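Local coordinates for protein esterase (Staphylococcus aureus subsp. aureus USA300_TCH1516, PDB 3D7R) that is a putative esterase of the alpha/beta hydrolase fold, probably hydrolysing ester bonds of a substrate not yet identified, at residues N32-H37 with S112-R117; F141-T146 with D243-P248; Q148-V153 with L179-S184. All coordinates share one frame; numbering follows the deposited sequence.

Contact 1 (N32-H37 with S112-R117). With DMS (dimethyl sulfoxide), chain I; DMS (dimethyl sulfoxide), chain G.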
loop_
_atom_site.group_PDB
_atom_site.type_symbol
_atom_site.label_atom_id
_atom_site.label_comp_id
_atom_site.label_asym_id
_atom_site.label_seq_id
_atom_site.Cartn_x
_atom_site.Cartn_y
_atom_site.Cartn_z
ATOM N N ASN A 32 -9.097 -3.914 -17.929
ATOM C CA ASN A 32 -9.993 -3.185 -18.819
ATOM C C ASN A 32 -11.459 -3.247 -18.420
ATOM O O ASN A 32 -12.182 -2.252 -18.573
ATOM C CB ASN A 32 -9.782 -3.622 -20.259
ATOM C CG ASN A 32 -8.472 -3.099 -20.819
ATOM O OD1 ASN A 32 -8.017 -2.009 -20.451
ATOM N ND2 ASN A 32 -7.857 -3.866 -21.711
ATOM N N LYS A 33 -11.877 -4.388 -17.872
ATOM C CA LYS A 33 -13.266 -4.572 -17.414
ATOM C C LYS A 33 -13.638 -3.585 -16.305
ATOM O O LYS A 33 -14.761 -3.055 -16.284
ATOM C CB LYS A 33 -13.503 -6.008 -16.934
ATOM C CG LYS A 33 -14.985 -6.319 -16.657
ATOM C CD LYS A 33 -15.229 -7.741 -16.124
ATOM C CE LYS A 33 -14.611 -8.818 -17.014
ATOM N NZ LYS A 33 -14.946 -8.672 -18.460
ATOM N N TYR A 34 -12.688 -3.332 -15.399
ATOM C CA TYR A 34 -12.923 -2.452 -14.256
ATOM C C TYR A 34 -12.152 -1.132 -14.311
ATOM O O TYR A 34 -12.005 -0.457 -13.287
ATOM C CB TYR A 34 -12.643 -3.208 -12.959
ATOM C CG TYR A 34 -13.526 -4.419 -12.822
ATOM C CD1 TYR A 34 -14.890 -4.277 -12.542
ATOM C CD2 TYR A 34 -13.011 -5.708 -13.006
ATOM C CE1 TYR A 34 -15.724 -5.388 -12.436
ATOM C CE2 TYR A 34 -13.842 -6.840 -12.895
ATOM C CZ TYR A 34 -15.192 -6.664 -12.612
ATOM O OH TYR A 34 -16.018 -7.756 -12.497
ATOM N N LEU A 35 -11.726 -0.751 -15.519
ATOM C CA LEU A 35 -10.890 0.433 -15.751
ATOM C C LEU A 35 -11.498 1.719 -15.218
ATOM O O LEU A 35 -12.667 2.015 -15.473
ATOM C CB LEU A 35 -10.624 0.606 -17.251
ATOM C CG LEU A 35 -9.639 1.690 -17.689
ATOM C CD1 LEU A 35 -8.229 1.366 -17.151
ATOM C CD2 LEU A 35 -9.631 1.788 -19.205
ATOM N N LEU A 36 -10.691 2.487 -14.487
ATOM C CA LEU A 36 -11.037 3.865 -14.191
ATOM C C LEU A 36 -9.983 4.776 -14.831
ATOM O O LEU A 36 -8.806 4.755 -14.433
ATOM C CB LEU A 36 -11.126 4.090 -12.680
ATOM C CG LEU A 36 -12.352 3.616 -11.876
ATOM C CD1 LEU A 36 -12.128 3.937 -10.389
ATOM C CD2 LEU A 36 -13.690 4.236 -12.351
ATOM N N HIS A 37 -10.395 5.540 -15.842
ATOM C CA HIS A 37 -9.493 6.449 -16.551
ATOM C C HIS A 37 -8.858 7.463 -15.603
ATOM O O HIS A 37 -7.684 7.804 -15.761
ATOM C CB HIS A 37 -10.221 7.210 -17.680
ATOM C CG HIS A 37 -10.423 6.406 -18.929
ATOM N ND1 HIS A 37 -11.675 6.119 -19.436
ATOM C CD2 HIS A 37 -9.534 5.843 -19.786
ATOM C CE1 HIS A 37 -11.550 5.403 -20.542
ATOM N NE2 HIS A 37 -10.260 5.226 -20.779
ATOM N N SER A 112 -9.453 4.245 -4.167
ATOM C CA SER A 112 -10.388 3.771 -5.170
ATOM C C SER A 112 -11.645 3.284 -4.478
ATOM O O SER A 112 -11.571 2.859 -3.338
ATOM C CB SER A 112 -9.733 2.585 -5.884
ATOM O OG SER A 112 -10.653 1.965 -6.732
ATOM N N PRO A 113 -12.804 3.306 -5.170
ATOM C CA PRO A 113 -13.980 2.635 -4.615
ATOM C C PRO A 113 -13.731 1.141 -4.381
ATOM O O PRO A 113 -14.362 0.549 -3.494
ATOM C CB PRO A 113 -15.054 2.838 -5.698
ATOM C CG PRO A 113 -14.304 3.212 -6.926
ATOM C CD PRO A 113 -13.093 3.941 -6.470
ATOM N N PHE A 114 -12.819 0.549 -5.160
ATOM C CA PHE A 114 -12.407 -0.847 -5.003
ATOM C C PHE A 114 -11.537 -1.039 -3.756
ATOM O O PHE A 114 -11.465 -2.153 -3.208
ATOM C CB PHE A 114 -11.629 -1.330 -6.246
ATOM C CG PHE A 114 -12.500 -1.688 -7.431
ATOM C CD1 PHE A 114 -13.776 -1.137 -7.595
ATOM C CD2 PHE A 114 -12.045 -2.578 -8.391
ATOM C CE1 PHE A 114 -14.587 -1.486 -8.702
ATOM C CE2 PHE A 114 -12.841 -2.913 -9.504
ATOM C CZ PHE A 114 -14.113 -2.366 -9.649
ATOM N N HIS A 115 -10.849 0.022 -3.324
ATOM C CA HIS A 115 -10.140 -0.011 -2.044
ATOM C C HIS A 115 -11.150 -0.089 -0.905
ATOM O O HIS A 115 -10.955 -0.831 0.046
ATOM C CB HIS A 115 -9.256 1.225 -1.834
ATOM C CG HIS A 115 -7.918 1.164 -2.515
ATOM N ND1 HIS A 115 -7.476 2.152 -3.373
ATOM C CD2 HIS A 115 -6.911 0.263 -2.432
ATOM C CE1 HIS A 115 -6.267 1.844 -3.814
ATOM N NE2 HIS A 115 -5.898 0.706 -3.249
ATOM N N TRP A 116 -12.227 0.689 -0.997
ATOM C CA TRP A 116 -13.274 0.629 0.018
ATOM C C TRP A 116 -13.787 -0.794 0.149
ATOM O O TRP A 116 -13.922 -1.336 1.253
ATOM C CB TRP A 116 -14.404 1.594 -0.344
ATOM C CG TRP A 116 -14.052 2.985 0.081
ATOM C CD1 TRP A 116 -13.215 3.872 -0.559
ATOM C CD2 TRP A 116 -14.478 3.631 1.280
ATOM N NE1 TRP A 116 -13.131 5.037 0.167
ATOM C CE2 TRP A 116 -13.881 4.909 1.305
ATOM C CE3 TRP A 116 -15.314 3.258 2.328
ATOM C CZ2 TRP A 116 -14.105 5.815 2.341
ATOM C CZ3 TRP A 116 -15.514 4.150 3.368
ATOM C CH2 TRP A 116 -14.917 5.415 3.365
ATOM N N ARG A 117 -14.019 -1.412 -1.000
ATOM C CA ARG A 117 -14.585 -2.752 -1.036
ATOM C C ARG A 117 -13.602 -3.801 -0.490
ATOM O O ARG A 117 -13.995 -4.682 0.278
ATOM C CB ARG A 117 -15.021 -3.057 -2.459
ATOM C CG ARG A 117 -15.703 -4.362 -2.624
ATOM C CD ARG A 117 -16.360 -4.394 -3.970
ATOM N NE ARG A 117 -16.960 -5.691 -4.130
ATOM C CZ ARG A 117 -17.338 -6.207 -5.290
ATOM N NH1 ARG A 117 -17.170 -5.507 -6.420
ATOM N NH2 ARG A 117 -17.871 -7.427 -5.300
HETATM S S DMS I . -10.080 0.611 -10.313
HETATM O O DMS I . -9.439 0.831 -8.667
HETATM C C1 DMS I . -9.772 -1.112 -10.792
HETATM C C2 DMS I . -11.894 0.569 -10.263
HETATM S S DMS G . -7.133 1.794 -12.892
HETATM O O DMS G . -8.514 0.943 -13.618
HETATM C C1 DMS G . -5.845 0.588 -12.457
HETATM C C2 DMS G . -6.274 2.699 -14.203
#
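Y34 and F114 make an aromatic surface contact between the turn that follows the N-terminal helix 30-33 and the first turn of helix 113-126. The rings form an offset edge-to-face pair: the edge of F114 is directed at the face of Y34, with centroids 5.6 Å apart and planes at 62°. The closest touch lies just off the Y34 ring, where CB of Y34 comes within 3.5 Å of CE2 of F114. Two residues on, L36 brings its CD1 to CD of P113 at 4.0 Å, a light apolar touch. No hydrogen bond joins the two segments directly. Helix 113-126 starts with a capping box: S112 OG accepts from F114 N, and S112 N donates to H115 ND1 close to the plane of the imidazole. With chi1 of S112 at 172°, OG swings anti to the backbone N and also donates a hydrogen bond to the oxygen of a dimethyl sulfoxide (chain I), 2.6 Å away. This molecule, probably from the crystallisation liquor, lies between the segments; its C2 sits 3.4 Å above the centre of the F114 ring and also touches CD1 of L36. A second dimethyl sulfoxide (chain G) accepts from L36 N at 2.8 Å, with an N-H...O angle of 163°. Beyond these segments, H115 NE2 is hydrogen-bonded to D171 and W116 NE1 to H64, while Y34 also packs on P303.

Contact 2 (F141-T146 with D243-P248); sequences FHIDDT and DKRISP
R245 meets D144 through the tip of its guanidinium, NH1 and NH2 both donating to OD1. The bond from R245 NH2 to D144 OD1 is 2.8 Å long and the one from R245 NH1 to the same oxygen is 3.0 Å. Neither is straight, as expected when two donors share one acceptor: NH1 uses the syn lone pair, whereas NH2 comes from the anti side, tilted 30° out of the carboxylate plane. OD1 itself lies practically in the guanidinium plane. Over one face of that plane sits the terminal methyl of I143, CD1, 3.9 Å above the centre, so the charged group has an apolar lid on one side and its salt bridge at the edge. The same CD1 touches CB of R245 and, at 3.8 Å, CG1 of I246. I143 is fully extended (chi1 -176°, chi2 173°), which carries this methyl across to the loop. The bridge joins the first turn of helix 143-161 to the loop between helix 225-236 and strand 259-264. In that loop D243 forms an Asx turn, its OD2 accepting from R245 N at 2.8 Å, and its carbonyl oxygen accepts from both I246 N and S247 N. At the helix start, D145 OD2 accepts from H142 N through its anti lone pair. Helix 225-236 backs the apolar part, with W235 against I143 and with M232 and A236 against I246.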
loop_
_atom_site.group_PDB
_atom_site.type_symbol
_atom_site.label_atom_id
_atom_site.label_comp_id
_atom_site.label_asym_id
_atom_site.label_seq_id
_atom_site.Cartn_x
_atom_site.Cartn_y
_atom_site.Cartn_z
ATOM N N PHE A 141 1.562 18.094 -1.371
ATOM C CA PHE A 141 2.382 17.629 -0.260
ATOM C C PHE A 141 3.444 16.623 -0.689
ATOM O O PHE A 141 3.412 16.075 -1.798
ATOM C CB PHE A 141 1.469 17.104 0.856
ATOM C CG PHE A 141 0.479 18.139 1.337
ATOM C CD1 PHE A 141 0.898 19.173 2.178
ATOM C CD2 PHE A 141 -0.842 18.121 0.904
ATOM C CE1 PHE A 141 0.006 20.150 2.601
ATOM C CE2 PHE A 141 -1.740 19.092 1.317
ATOM C CZ PHE A 141 -1.324 20.109 2.170
ATOM N N HIS A 142 4.393 16.375 0.210
ATOM C CA HIS A 142 5.601 15.670 -0.147
ATOM C C HIS A 142 5.929 14.598 0.875
ATOM O O HIS A 142 5.245 14.460 1.892
ATOM C CB HIS A 142 6.744 16.685 -0.287
ATOM C CG HIS A 142 6.439 17.781 -1.266
ATOM N ND1 HIS A 142 6.062 19.046 -0.875
ATOM C CD2 HIS A 142 6.396 17.777 -2.620
ATOM C CE1 HIS A 142 5.836 19.788 -1.946
ATOM N NE2 HIS A 142 6.033 19.041 -3.018
ATOM N N ILE A 143 6.980 13.850 0.591
ATOM C CA ILE A 143 7.387 12.713 1.420
ATOM C C ILE A 143 7.286 12.933 2.952
ATOM O O ILE A 143 6.674 12.123 3.639
ATOM C CB ILE A 143 8.785 12.185 0.999
ATOM C CG1 ILE A 143 9.150 10.933 1.820
ATOM C CG2 ILE A 143 9.844 13.314 1.067
ATOM C CD1 ILE A 143 10.431 10.228 1.387
ATOM N N ASP A 144 7.860 14.013 3.484
ATOM C CA ASP A 144 7.855 14.195 4.949
ATOM C C ASP A 144 6.468 14.395 5.529
ATOM O O ASP A 144 6.187 13.908 6.622
ATOM C CB ASP A 144 8.782 15.317 5.401
ATOM C CG ASP A 144 10.249 14.998 5.167
ATOM O OD1 ASP A 144 10.608 13.845 4.817
ATOM O OD2 ASP A 144 11.063 15.921 5.351
ATOM N N ASP A 145 5.605 15.107 4.795
ATOM C CA ASP A 145 4.210 15.298 5.175
ATOM C C ASP A 145 3.512 13.947 5.287
ATOM O O ASP A 145 2.752 13.687 6.219
ATOM C CB ASP A 145 3.475 16.134 4.104
ATOM C CG ASP A 145 4.104 17.509 3.890
ATOM O OD1 ASP A 145 4.252 18.243 4.884
ATOM O OD2 ASP A 145 4.446 17.860 2.730
ATOM N N THR A 146 3.752 13.103 4.296
ATOM C CA THR A 146 3.095 11.803 4.194
ATOM C C THR A 146 3.506 10.925 5.359
ATOM O O THR A 146 2.657 10.362 6.065
ATOM C CB THR A 146 3.484 11.123 2.871
ATOM O OG1 THR A 146 3.028 11.940 1.790
ATOM C CG2 THR A 146 2.853 9.711 2.758
ATOM N N ASP A 243 16.699 6.896 -2.751
ATOM C CA ASP A 243 16.654 7.080 -1.293
ATOM C C ASP A 243 15.810 5.959 -0.701
ATOM O O ASP A 243 14.710 5.675 -1.186
ATOM C CB ASP A 243 16.050 8.450 -0.929
ATOM C CG ASP A 243 16.120 8.760 0.569
ATOM O OD1 ASP A 243 16.759 9.762 0.937
ATOM O OD2 ASP A 243 15.556 8.025 1.399
ATOM N N LYS A 244 16.327 5.313 0.334
ATOM C CA LYS A 244 15.648 4.182 0.949
ATOM C C LYS A 244 14.257 4.518 1.495
ATOM O O LYS A 244 13.418 3.638 1.644
ATOM C CB LYS A 244 16.519 3.580 2.047
ATOM C CG LYS A 244 16.792 4.499 3.265
ATOM C CD LYS A 244 17.748 3.814 4.267
ATOM C CE LYS A 244 17.839 4.583 5.574
ATOM N NZ LYS A 244 18.602 5.844 5.384
ATOM N N ARG A 245 13.993 5.784 1.810
ATOM C CA ARG A 245 12.643 6.116 2.282
ATOM C C ARG A 245 11.612 6.064 1.145
ATOM O O ARG A 245 10.415 5.854 1.382
ATOM C CB ARG A 245 12.616 7.492 2.967
ATOM C CG ARG A 245 13.616 7.670 4.118
ATOM C CD ARG A 245 13.798 9.176 4.407
ATOM N NE ARG A 245 12.555 9.675 4.954
ATOM C CZ ARG A 245 12.109 10.925 4.895
ATOM N NH1 ARG A 245 12.794 11.901 4.284
ATOM N NH2 ARG A 245 10.950 11.185 5.469
ATOM N N ILE A 246 12.089 6.266 -0.077
ATOM C CA ILE A 246 11.254 6.243 -1.291
ATOM C C ILE A 246 11.207 4.837 -1.910
ATOM O O ILE A 246 10.148 4.369 -2.325
ATOM C CB ILE A 246 11.798 7.236 -2.337
ATOM C CG1 ILE A 246 11.725 8.665 -1.772
ATOM C CG2 ILE A 246 11.005 7.121 -3.656
ATOM C CD1 ILE A 246 12.539 9.655 -2.531
ATOM N N SER A 247 12.367 4.186 -1.962
ATOM C CA SER A 247 12.518 2.845 -2.488
ATOM C C SER A 247 13.021 1.952 -1.348
ATOM O O SER A 247 14.230 1.766 -1.203
ATOM C CB SER A 247 13.514 2.859 -3.651
ATOM O OG SER A 247 12.974 3.552 -4.764
ATOM N N PRO A 248 12.093 1.434 -0.516
ATOM C CA PRO A 248 12.416 0.678 0.691
ATOM C C PRO A 248 13.145 -0.660 0.444
ATOM O O PRO A 248 13.672 -1.270 1.395
ATOM C CB PRO A 248 11.040 0.463 1.338
ATOM C CG PRO A 248 10.086 0.506 0.209
ATOM C CD PRO A 248 10.632 1.570 -0.684
#

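Contact 3 (Q148-V153 with L179-S184); sequences QAIQRV and LSFVQS
F181 carries this contact, pushing its ring from helix 173-187 against I150 and Q151 of helix 143-161. With CG anti to the backbone N, the ring reaches across between the helices, whose nearest CA atoms, those of I150 and F181, are 7.7 Å apart. CG2 of I150 lies over one face of the ring, 3.7 Å from its centroid and only 9° off the normal, a well-centred CH-pi contact. The six ring carbons lie at much the same distance from this methyl, so it sits over the middle of the ring. The far end of the ring meets Q151. There CE1 of F181 comes to 3.6 Å from Q151 CA and to 3.3 Å from Q151 OE1, which approaches the ring obliquely, the amide plane standing 51° from the ring plane. Q151 leaves its helix with CG anti to the backbone N, then bends at chi2 (67°), which turns the amide back toward the ring. The two polar atoms of its amide have separate partners: NE2 is hydrogen-bonded to D155, one turn further along the same helix, while OE1 accepts at 2.8 Å from a water that is also hydrogen-bonded to S184 OG at 2.9 Å. This water gives the two helices a polar link beside the aromatic packing, although no direct hydrogen bond crosses between the segments. F181 is further enclosed by F147 and by an edge-to-face pairing with Y154, so much of its surroundings belongs to helix 143-161. In the alpha/beta hydrolase fold such helices pack on the central sheet: here I150 rests on I102 and V153 on L100, both of strand 98-102, while L179 and V182 of the partner helix lie against strand 195-199.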
loop_
_atom_site.group_PDB
_atom_site.type_symbol
_atom_site.label_atom_id
_atom_site.label_comp_id
_atom_site.label_asym_id
_atom_site.label_seq_id
_atom_site.Cartn_x
_atom_site.Cartn_y
_atom_site.Cartn_z
ATOM N N GLN A 148 5.006 11.778 8.292
ATOM C CA GLN A 148 4.653 12.307 9.611
ATOM C C GLN A 148 3.213 11.981 9.975
ATOM O O GLN A 148 2.903 11.655 11.130
ATOM C CB GLN A 148 4.962 13.819 9.714
ATOM C CG GLN A 148 6.495 14.063 9.588
ATOM C CD GLN A 148 6.919 15.532 9.602
ATOM O OE1 GLN A 148 6.164 16.434 9.217
ATOM N NE2 GLN A 148 8.159 15.768 10.024
ATOM N N ALA A 149 2.332 12.059 8.983
ATOM C CA ALA A 149 0.926 11.720 9.186
ATOM C C ALA A 149 0.731 10.246 9.539
ATOM O O ALA A 149 -0.047 9.911 10.425
ATOM C CB ALA A 149 0.119 12.082 7.964
ATOM N N ILE A 150 1.419 9.357 8.829
ATOM C CA ILE A 150 1.313 7.926 9.117
ATOM C C ILE A 150 1.815 7.616 10.545
ATOM O O ILE A 150 1.173 6.867 11.279
ATOM C CB ILE A 150 2.022 7.091 8.016
ATOM C CG1 ILE A 150 1.311 7.314 6.667
ATOM C CG2 ILE A 150 2.047 5.573 8.371
ATOM C CD1 ILE A 150 1.961 6.636 5.494
ATOM N N GLN A 151 2.936 8.233 10.935
ATOM C CA GLN A 151 3.450 8.169 12.310
ATOM C C GLN A 151 2.386 8.546 13.345
ATOM O O GLN A 151 2.212 7.846 14.347
ATOM C CB GLN A 151 4.674 9.095 12.472
ATOM C CG GLN A 151 5.411 8.932 13.820
ATOM C CD GLN A 151 6.087 7.558 13.944
ATOM O OE1 GLN A 151 6.878 7.164 13.080
ATOM N NE2 GLN A 151 5.783 6.830 15.025
ATOM N N ARG A 152 1.682 9.657 13.106
ATOM C CA ARG A 152 0.692 10.135 14.057
ATOM C C ARG A 152 -0.442 9.120 14.231
ATOM O O ARG A 152 -0.834 8.849 15.362
ATOM C CB ARG A 152 0.119 11.499 13.646
ATOM C CG ARG A 152 1.134 12.658 13.808
ATOM C CD ARG A 152 0.544 14.021 13.374
ATOM N NE ARG A 152 1.386 14.678 12.356
ATOM C CZ ARG A 152 0.990 14.999 11.119
ATOM N NH1 ARG A 152 -0.260 14.774 10.701
ATOM N NH2 ARG A 152 1.854 15.577 10.295
ATOM N N VAL A 153 -0.964 8.558 13.134
ATOM C CA VAL A 153 -2.052 7.569 13.274
ATOM C C VAL A 153 -1.528 6.272 13.891
ATOM O O VAL A 153 -2.189 5.677 14.734
ATOM C CB VAL A 153 -2.883 7.326 11.968
ATOM C CG1 VAL A 153 -2.055 6.704 10.868
ATOM C CG2 VAL A 153 -4.157 6.466 12.257
ATOM N N LEU A 179 6.214 -0.546 4.126
ATOM C CA LEU A 179 7.555 -1.077 4.444
ATOM C C LEU A 179 8.512 0.037 4.907
ATOM O O LEU A 179 9.195 -0.106 5.927
ATOM C CB LEU A 179 8.161 -1.864 3.260
ATOM C CG LEU A 179 9.621 -2.328 3.430
ATOM C CD1 LEU A 179 9.818 -3.244 4.638
ATOM C CD2 LEU A 179 10.155 -3.017 2.186
ATOM N N SER A 180 8.585 1.126 4.142
ATOM C CA SER A 180 9.431 2.261 4.513
ATOM C C SER A 180 9.087 2.816 5.914
ATOM O O SER A 180 9.980 3.173 6.699
ATOM C CB SER A 180 9.322 3.352 3.444
ATOM O OG SER A 180 9.971 4.528 3.866
ATOM N N PHE A 181 7.801 2.878 6.234
ATOM C CA PHE A 181 7.372 3.355 7.551
ATOM C C PHE A 181 7.809 2.403 8.683
ATOM O O PHE A 181 8.280 2.838 9.723
ATOM C CB PHE A 181 5.855 3.620 7.585
ATOM C CG PHE A 181 5.326 3.913 8.981
ATOM C CD1 PHE A 181 5.652 5.101 9.624
ATOM C CD2 PHE A 181 4.525 2.978 9.651
ATOM C CE1 PHE A 181 5.204 5.358 10.925
ATOM C CE2 PHE A 181 4.055 3.240 10.954
ATOM C CZ PHE A 181 4.391 4.422 11.575
ATOM N N VAL A 182 7.665 1.097 8.481
ATOM C CA VAL A 182 8.105 0.131 9.505
ATOM C C VAL A 182 9.639 0.172 9.653
ATOM O O VAL A 182 10.173 0.028 10.755
ATOM C CB VAL A 182 7.564 -1.292 9.195
ATOM C CG1 VAL A 182 8.193 -2.337 10.128
ATOM C CG2 VAL A 182 6.012 -1.285 9.290
ATOM N N GLN A 183 10.335 0.392 8.543
ATOM C CA GLN A 183 11.786 0.570 8.555
ATOM C C GLN A 183 12.181 1.816 9.352
ATOM O O GLN A 183 13.173 1.807 10.096
ATOM C CB GLN A 183 12.322 0.645 7.125
ATOM C CG GLN A 183 12.342 -0.692 6.383
ATOM C CD GLN A 183 12.655 -0.565 4.886
ATOM O OE1 GLN A 183 12.406 0.473 4.278
ATOM N NE2 GLN A 183 13.188 -1.633 4.291
ATOM N N SER A 184 11.397 2.883 9.207
ATOM C CA SER A 184 11.561 4.078 10.038
ATOM C C SER A 184 11.391 3.790 11.537
ATOM O O SER A 184 12.219 4.214 12.361
ATOM C CB SER A 184 10.595 5.170 9.593
ATOM O OG SER A 184 10.720 6.311 10.423
HETATM O O HOH W 1 9.543 6.250 13.032
#

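Contacts 2 and 3 are neighbours, their centres 10 Å apart, and both use helix 143-161: contact 2 its first turn, contact 3 its middle. Along the chain contact 3 is nested inside the loop closed by contact 2. They also touch, for R245 O lies 2.9 Å from S180 OG and P248 O lies 3.0 Å from Q183 NE2, both probable hydrogen bonds. Contact 1 stands apart, across the chain's centre, its centre 25 Å from that of contact 2 and 26 Å from that of contact 3. Bound dimethyl sulfoxide also lies about 3 Å from the side chains of D144 and Q151, so its presence at contact 1 may mark a pocket but does not by itself locate the active site.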